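Local coordinates for proline dehydrogenase (Bradyrhizobium japonicum USDA 110, PDB 3HAZ), which probably oxidises proline to glutamate in two steps, joining an FAD-dependent proline dehydrogenase and an NAD-dependent aldehyde dehydrogenase in one chain, at residues R513-G518 and E610-A615; T532-E537 and H591-L596; N643-R648 and A978-V983. All coordinates share one frame; numbering follows the deposited sequence.

Interaction 1: residues R513-G518 and E610-A615; sequences RRNSRG and ELREAA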
# COMPACT_ATOMS: atom_id res chain seq x y z
N ARG A 513 14.79 -18.61 8.51
CA ARG A 513 15.27 -19.98 8.50
C ARG A 513 14.50 -20.83 9.49
O ARG A 513 13.78 -20.30 10.34
CB ARG A 513 16.75 -20.02 8.85
CG ARG A 513 17.02 -19.63 10.29
CD ARG A 513 18.42 -19.08 10.48
NE ARG A 513 18.43 -18.11 11.56
CZ ARG A 513 18.72 -18.41 12.82
NH1 ARG A 513 19.05 -19.65 13.15
NH2 ARG A 513 18.69 -17.46 13.75
N ARG A 514 14.64 -22.15 9.40
CA ARG A 514 14.09 -23.03 10.42
C ARG A 514 14.98 -23.05 11.66
O ARG A 514 16.18 -22.74 11.60
CB ARG A 514 13.89 -24.46 9.89
CG ARG A 514 14.68 -24.78 8.64
CD ARG A 514 13.77 -24.94 7.44
NE ARG A 514 13.44 -26.35 7.20
CZ ARG A 514 12.56 -26.76 6.29
NH1 ARG A 514 12.32 -28.06 6.14
NH2 ARG A 514 11.92 -25.89 5.53
N ASN A 515 14.39 -23.40 12.79
CA ASN A 515 15.10 -23.50 14.05
C ASN A 515 15.45 -24.96 14.28
O ASN A 515 14.71 -25.85 13.85
CB ASN A 515 14.21 -22.99 15.18
CG ASN A 515 14.98 -22.73 16.47
OD1 ASN A 515 16.21 -22.87 16.52
ND2 ASN A 515 14.26 -22.34 17.51
N SER A 516 16.58 -25.23 14.93
CA SER A 516 16.92 -26.61 15.25
C SER A 516 16.00 -27.14 16.35
O SER A 516 15.40 -26.36 17.09
CB SER A 516 18.39 -26.72 15.69
OG SER A 516 18.71 -25.71 16.63
N ARG A 517 15.88 -28.46 16.45
CA ARG A 517 15.01 -29.07 17.45
C ARG A 517 15.76 -29.41 18.72
O ARG A 517 16.91 -29.86 18.68
CB ARG A 517 14.37 -30.34 16.90
CG ARG A 517 13.27 -30.10 15.88
CD ARG A 517 12.60 -31.43 15.54
NE ARG A 517 12.30 -32.20 16.74
CZ ARG A 517 12.16 -33.52 16.78
NH1 ARG A 517 11.88 -34.13 17.93
NH2 ARG A 517 12.30 -34.24 15.67
N GLY A 518 15.10 -29.22 19.86
CA GLY A 518 15.65 -29.60 21.15
C GLY A 518 14.84 -30.71 21.79
O GLY A 518 14.03 -31.35 21.12
N GLU A 610 25.26 -28.27 21.45
CA GLU A 610 26.27 -28.08 20.41
C GLU A 610 25.76 -28.60 19.06
O GLU A 610 25.97 -27.96 18.03
CB GLU A 610 27.61 -28.73 20.77
CG GLU A 610 28.63 -28.63 19.63
CD GLU A 610 30.07 -28.86 20.05
OE1 GLU A 610 30.32 -29.36 21.17
OE2 GLU A 610 30.97 -28.54 19.24
N LEU A 611 25.09 -29.75 19.08
CA LEU A 611 24.47 -30.28 17.86
C LEU A 611 23.52 -29.24 17.26
O LEU A 611 23.60 -28.94 16.07
CB LEU A 611 23.74 -31.60 18.14
CG LEU A 611 23.13 -32.36 16.95
CD1 LEU A 611 21.87 -31.68 16.42
CD2 LEU A 611 24.14 -32.56 15.83
N ARG A 612 22.63 -28.69 18.08
CA ARG A 612 21.72 -27.64 17.61
C ARG A 612 22.49 -26.46 17.00
O ARG A 612 22.14 -25.98 15.92
CB ARG A 612 20.81 -27.14 18.75
CG ARG A 612 19.69 -28.10 19.15
CD ARG A 612 18.70 -27.43 20.10
NE ARG A 612 17.94 -26.37 19.44
CZ ARG A 612 17.31 -25.39 20.08
NH1 ARG A 612 17.35 -25.32 21.40
NH2 ARG A 612 16.65 -24.47 19.39
N GLU A 613 23.52 -26.00 17.69
CA GLU A 613 24.33 -24.87 17.24
C GLU A 613 24.97 -25.13 15.87
O GLU A 613 25.03 -24.24 15.02
CB GLU A 613 25.42 -24.57 18.28
CG GLU A 613 26.24 -23.32 17.99
CD GLU A 613 27.34 -23.11 19.01
OE1 GLU A 613 27.41 -23.89 19.98
OE2 GLU A 613 28.14 -22.16 18.85
N ALA A 614 25.47 -26.35 15.68
CA ALA A 614 26.08 -26.73 14.41
C ALA A 614 25.08 -26.59 13.27
O ALA A 614 25.40 -26.00 12.23
CB ALA A 614 26.63 -28.16 14.48
N ALA A 615 23.88 -27.12 13.47
CA ALA A 615 22.82 -27.02 12.46
C ALA A 615 22.37 -25.58 12.27
O ALA A 615 22.05 -25.17 11.16
CB ALA A 615 21.64 -27.91 12.82
O HOH W 1 15.39 -22.18 20.01
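Asn515 is the first residue of 513-518 to engage the helix, and it does so through its amide. With CG anti to the backbone N (chi1 -166°), Asn515 OD1 receives a weak hydrogen bond from Arg612 NH2, 3.3 Å long. The amide and guanidinium planes are 49° apart, so the groups cross obliquely. ND2 is bonded to Pro505 O and also donates to a water, which in turn accepts from Arg612 NH2 at 2.7 Å.

Ser516 follows with the best bond of the contact. Ser516 OG, in the crowded position between backbone N and carbonyl carbon, lies 3.0 Å from Arg612 NE and accepts a hydrogen bond from it, N-H...O angle 147°. OG is also hydrogen-bonded to Asp616 OD1, one turn along the same helix, which fixes its rotation. Ser516 O adds a weak bond from Arg612 NH2 at 3.2 Å, so that NH2 spreads two N-H groups over three acceptors.

An irregular loop is thus laid across helix 604-629 of the aldehyde dehydrogenase section, with one arginine, its chain bent at chi3, bonded to the loop's side-chain and carbonyl oxygens. Arg612 NH1 reaches on to Glu357 O of the proline dehydrogenase section, so the residue ties both catalytic parts to the loop.

The CB of Arg517 is directed away from the helix, and the residue contributes its carbonyl: Arg517 O rests 3.3 Å from Arg612 CG, while its N is held by Glu586 OE1. At Gly518 the backbone N passes over one guanidinium face, and CA lies 3.9 Å from Arg612 CD.

Interaction 2: residues T532-E537 and H591-L596; sequences TDVKAE and HFIALL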
# COMPACT_ATOMS: atom_id res chain seq x y z
N THR A 532 18.34 -43.50 25.15
CA THR A 532 18.39 -44.77 24.44
C THR A 532 19.06 -44.60 23.07
O THR A 532 19.95 -45.37 22.71
CB THR A 532 16.97 -45.34 24.24
OG1 THR A 532 16.40 -45.66 25.51
CG2 THR A 532 17.01 -46.59 23.37
N ASP A 533 18.63 -43.59 22.32
CA ASP A 533 19.17 -43.35 20.99
C ASP A 533 20.67 -43.13 21.04
O ASP A 533 21.42 -43.73 20.27
CB ASP A 533 18.47 -42.15 20.33
CG ASP A 533 17.03 -42.45 19.95
OD1 ASP A 533 16.63 -43.63 20.01
OD2 ASP A 533 16.29 -41.51 19.59
N VAL A 534 21.12 -42.28 21.96
CA VAL A 534 22.54 -42.00 22.11
C VAL A 534 23.29 -43.26 22.53
O VAL A 534 24.38 -43.54 22.03
CB VAL A 534 22.80 -40.86 23.12
CG1 VAL A 534 24.28 -40.77 23.47
CG2 VAL A 534 22.29 -39.53 22.56
N LYS A 535 22.70 -44.02 23.45
CA LYS A 535 23.32 -45.25 23.92
C LYS A 535 23.47 -46.25 22.78
O LYS A 535 24.45 -46.99 22.71
CB LYS A 535 22.50 -45.87 25.06
CG LYS A 535 23.11 -47.13 25.64
CD LYS A 535 22.29 -47.68 26.79
CE LYS A 535 22.92 -48.95 27.35
NZ LYS A 535 24.35 -48.76 27.69
N ALA A 536 22.51 -46.26 21.86
CA ALA A 536 22.53 -47.17 20.72
C ALA A 536 23.69 -46.87 19.77
O ALA A 536 24.18 -47.76 19.08
CB ALA A 536 21.21 -47.12 19.98
N GLU A 537 24.13 -45.61 19.74
CA GLU A 537 25.23 -45.22 18.86
C GLU A 537 26.57 -45.63 19.45
O GLU A 537 26.93 -45.22 20.56
CB GLU A 537 25.19 -43.72 18.58
CG GLU A 537 24.00 -43.28 17.75
CD GLU A 537 24.03 -43.84 16.34
OE1 GLU A 537 25.14 -44.02 15.79
OE2 GLU A 537 22.95 -44.11 15.79
N HIS A 591 23.90 -39.88 16.90
CA HIS A 591 25.25 -40.25 16.52
C HIS A 591 26.25 -39.16 16.89
O HIS A 591 27.29 -39.44 17.50
CB HIS A 591 25.29 -40.51 15.01
CG HIS A 591 26.66 -40.80 14.48
ND1 HIS A 591 27.31 -41.99 14.69
CD2 HIS A 591 27.49 -40.05 13.71
CE1 HIS A 591 28.49 -41.97 14.10
NE2 HIS A 591 28.63 -40.80 13.50
N PHE A 592 25.94 -37.92 16.54
CA PHE A 592 26.84 -36.81 16.84
C PHE A 592 26.87 -36.45 18.33
O PHE A 592 27.91 -36.08 18.86
CB PHE A 592 26.52 -35.59 15.98
CG PHE A 592 26.99 -35.73 14.56
CD1 PHE A 592 26.13 -36.18 13.57
CD2 PHE A 592 28.29 -35.42 14.22
CE1 PHE A 592 26.56 -36.32 12.26
CE2 PHE A 592 28.74 -35.56 12.91
CZ PHE A 592 27.87 -36.00 11.93
N ILE A 593 25.73 -36.56 18.99
CA ILE A 593 25.69 -36.35 20.43
C ILE A 593 26.56 -37.41 21.11
O ILE A 593 27.29 -37.11 22.05
CB ILE A 593 24.25 -36.39 20.97
CG1 ILE A 593 23.49 -35.12 20.56
CG2 ILE A 593 24.24 -36.54 22.50
CD1 ILE A 593 22.01 -35.15 20.88
N ALA A 594 26.49 -38.64 20.61
CA ALA A 594 27.30 -39.73 21.16
C ALA A 594 28.78 -39.41 21.04
O ALA A 594 29.56 -39.63 21.97
CB ALA A 594 26.99 -41.05 20.46
N LEU A 595 29.18 -38.89 19.87
CA LEU A 595 30.56 -38.50 19.64
C LEU A 595 31.00 -37.38 20.57
O LEU A 595 32.09 -37.42 21.13
CB LEU A 595 30.77 -38.09 18.18
CG LEU A 595 31.39 -39.12 17.23
CD1 LEU A 595 30.79 -40.50 17.44
CD2 LEU A 595 31.24 -38.68 15.78
N LEU A 596 30.14 -36.38 20.73
CA LEU A 596 30.42 -35.24 21.59
C LEU A 596 30.65 -35.68 23.04
O LEU A 596 31.46 -35.11 23.76
CB LEU A 596 29.28 -34.23 21.53
CG LEU A 596 29.20 -33.41 20.24
CD1 LEU A 596 27.87 -32.67 20.16
CD2 LEU A 596 30.38 -32.45 20.12
O HOH W 2 21.89 -41.02 14.55
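The C-terminal end of helix 524-536 leans on helix 589-598: the CA atoms of Val534 and Ala594 are 5.4 Å apart, and those of Glu537, just past the helix end, and His591 are 5.5 Å apart. The contact joins the last turn of the one helix to the first turns of the other, both near the start of the aldehyde dehydrogenase section.

Its tight part is apolar. Val534 straddles two neighbours with its two methyls. Val534 CG2, beside its own backbone N, meets Ile593 CG2 at 3.6 Å, the two side chains crossing at about a right angle. Val534 CG1 lies against the backbone of Ala594, 3.9 Å from its CA. At this closest CA pair Ala594 presents only a methyl, which is consistent with the short separation, and Ala594 CB also touches Glu537 CB at 3.7 Å. Behind Ile593, Leu604 and Ala607 of helix 604-629 continue the core.

The other side is polar and hydrated. With CG anti to the carbonyl carbon, Glu537 CG lies 3.5 Å from His591 CA; the bend at chi2 then brings the carboxylate across to the ND1 edge of the imidazole. His591 ND1 donates to Glu537 OE1 over 3.2 Å, with a N-H...O angle of 148°. OE1 sits at the ring edge, close to its plane, yet the donor approaches from above the carboxylate plane, 44° out of it; the two planes are nearly perpendicular (88°). A water accepts from His591 N at 3.3 Å and donates only weakly to Glu537 OE2.

ND1 acts as donor and so carries a hydrogen; whether NE2 does too is not settled by this bond, though the carboxylate would tend to stabilise the charged ring. The start of helix 589-598 lies beside the carboxylate and may in turn help keep Glu537 ionised.

Interaction 3: residues N643-R648 and A978-V983; sequences NALTMR and ATEQTV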
# COMPACT_ATOMS: atom_id res chain seq x y z
N ASN A 643 26.95 0.13 -13.08
CA ASN A 643 27.93 -0.13 -12.04
C ASN A 643 27.39 -1.17 -11.08
O ASN A 643 26.37 -0.96 -10.44
CB ASN A 643 28.27 1.16 -11.28
CG ASN A 643 28.99 2.17 -12.14
OD1 ASN A 643 30.21 2.11 -12.29
ND2 ASN A 643 28.24 3.10 -12.71
N ALA A 644 28.08 -2.30 -10.98
CA ALA A 644 27.61 -3.41 -10.18
C ALA A 644 28.68 -3.92 -9.23
O ALA A 644 29.82 -4.18 -9.64
CB ALA A 644 27.10 -4.53 -11.08
N LEU A 645 28.32 -4.06 -7.96
CA LEU A 645 29.22 -4.57 -6.93
C LEU A 645 28.92 -6.04 -6.63
O LEU A 645 27.77 -6.42 -6.37
CB LEU A 645 29.09 -3.74 -5.65
CG LEU A 645 30.02 -4.04 -4.46
CD1 LEU A 645 31.49 -3.82 -4.82
CD2 LEU A 645 29.64 -3.19 -3.26
N THR A 646 29.95 -6.87 -6.66
CA THR A 646 29.79 -8.29 -6.36
C THR A 646 30.78 -8.71 -5.28
O THR A 646 31.72 -7.98 -4.98
CB THR A 646 29.97 -9.18 -7.62
OG1 THR A 646 31.21 -8.86 -8.25
CG2 THR A 646 28.84 -8.94 -8.61
N MET A 647 30.56 -9.90 -4.72
CA MET A 647 31.44 -10.46 -3.70
C MET A 647 31.85 -11.86 -4.13
O MET A 647 31.00 -12.73 -4.33
CB MET A 647 30.72 -10.56 -2.37
CG MET A 647 29.97 -9.31 -1.99
SD MET A 647 31.02 -8.23 -1.04
CE MET A 647 30.94 -9.09 0.53
N ARG A 648 33.15 -12.08 -4.25
CA ARG A 648 33.63 -13.35 -4.76
C ARG A 648 34.46 -14.04 -3.69
O ARG A 648 35.00 -13.39 -2.80
CB ARG A 648 34.46 -13.12 -6.02
CG ARG A 648 33.76 -12.23 -7.04
CD ARG A 648 34.62 -11.98 -8.29
NE ARG A 648 35.18 -13.21 -8.83
CZ ARG A 648 35.43 -13.43 -10.12
NH1 ARG A 648 35.94 -14.59 -10.50
NH2 ARG A 648 35.16 -12.50 -11.03
N ALA A 978 35.08 -13.02 1.82
CA ALA A 978 34.98 -12.73 0.39
C ALA A 978 35.74 -11.46 0.01
O ALA A 978 36.21 -10.73 0.88
CB ALA A 978 33.52 -12.62 -0.04
N THR A 979 35.86 -11.23 -1.29
CA THR A 979 36.49 -10.02 -1.79
C THR A 979 35.51 -9.30 -2.71
O THR A 979 34.72 -9.94 -3.40
CB THR A 979 37.82 -10.33 -2.53
OG1 THR A 979 38.51 -9.12 -2.83
CG2 THR A 979 37.56 -11.09 -3.82
N GLU A 980 35.55 -7.97 -2.70
CA GLU A 980 34.66 -7.17 -3.54
C GLU A 980 35.17 -7.02 -4.98
O GLU A 980 36.37 -6.98 -5.22
CB GLU A 980 34.50 -5.76 -2.97
CG GLU A 980 33.64 -5.65 -1.72
CD GLU A 980 33.95 -4.38 -0.96
OE1 GLU A 980 33.20 -3.39 -1.10
OE2 GLU A 980 34.97 -4.37 -0.25
N GLN A 981 34.24 -6.90 -5.92
CA GLN A 981 34.57 -6.59 -7.30
C GLN A 981 33.53 -5.66 -7.90
O GLN A 981 32.34 -5.96 -7.89
CB GLN A 981 34.68 -7.86 -8.14
CG GLN A 981 35.09 -7.60 -9.59
CD GLN A 981 35.47 -8.87 -10.32
OE1 GLN A 981 34.60 -9.66 -10.69
NE2 GLN A 981 36.77 -9.07 -10.54
N THR A 982 33.99 -4.53 -8.42
CA THR A 982 33.12 -3.58 -9.10
C THR A 982 33.28 -3.72 -10.61
O THR A 982 34.40 -3.69 -11.13
CB THR A 982 33.46 -2.14 -8.71
OG1 THR A 982 33.38 -2.00 -7.28
CG2 THR A 982 32.52 -1.14 -9.39
N VAL A 983 32.17 -3.90 -11.31
CA VAL A 983 32.17 -3.92 -12.77
C VAL A 983 31.43 -2.70 -13.29
O VAL A 983 30.26 -2.47 -12.97
CB VAL A 983 31.52 -5.19 -13.33
CG1 VAL A 983 31.35 -5.07 -14.84
CG2 VAL A 983 32.34 -6.42 -12.96
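The antiparallel ladder between 643-648 and 978-983 belongs to a protruding beta flap of the kind that mediates oligomerisation in aldehyde dehydrogenases, and here it reaches a second subunit. The strand axes approach to 4.5 Å at 151° between their directions. Hydrogen-bonded pairs Ala644-Val983, Thr646-Gln981 and Arg648-Thr979 alternate with the non-hydrogen-bonded pairs Leu645-Thr982 and Met647-Glu980. Each hydrogen-bonded pair is closed by two bonds, as at Thr646 N to Gln981 O (2.8 Å) and Gln981 N to Thr646 O (2.9 Å). Beyond this, Thr982 and Val983 pair in parallel with a strand of the second subunit, so the sheet crosses the interface.

On the face carrying Leu645, Met647, Glu980 and Thr982, Leu645 CD1 leans over Thr982 OG1 at 3.6 Å, a hydroxyl whose main partner is Pro955 of the second subunit. Met647 and Glu980 run side by side, Met647 SD lying 3.7 Å from Glu980 CG, and the Glu980 carboxylate goes on to Lys967 N of the second subunit.

The opposite face holds, among others, Thr646, Arg648 and Gln981. Gln981 NE2 is bonded to Val937 O and the Arg648 guanidinium to Ile932 O and Asp933 O, all of the second subunit. Between the two side chains, whose planes stand 89° apart, Arg648 NH2 donates along a lone pair of Gln981 OE1 at 2.9 Å, with a N-H...O angle of 155°.

Interactions 1 and 2 are neighbours with centres 16 Å apart, and interaction 2 is nested in the chain loop that interaction 1 closes. Helices 589-598 and 604-629 follow each other in the chain and pack together: Glu610 OE1 lies 3.3 Å from Leu596 CD2, and Leu611 CD2 lies 3.9 Å from Phe592 CB. Interaction 3 comes later in the chain and stands apart, its centre 32 Å from that of interaction 1 and 44 Å from that of interaction 2. All three lie away from the FAD, NAD and catalytic residues. All three join distant parts of one chain; of the three, only interaction 3 is also touched by another subunit.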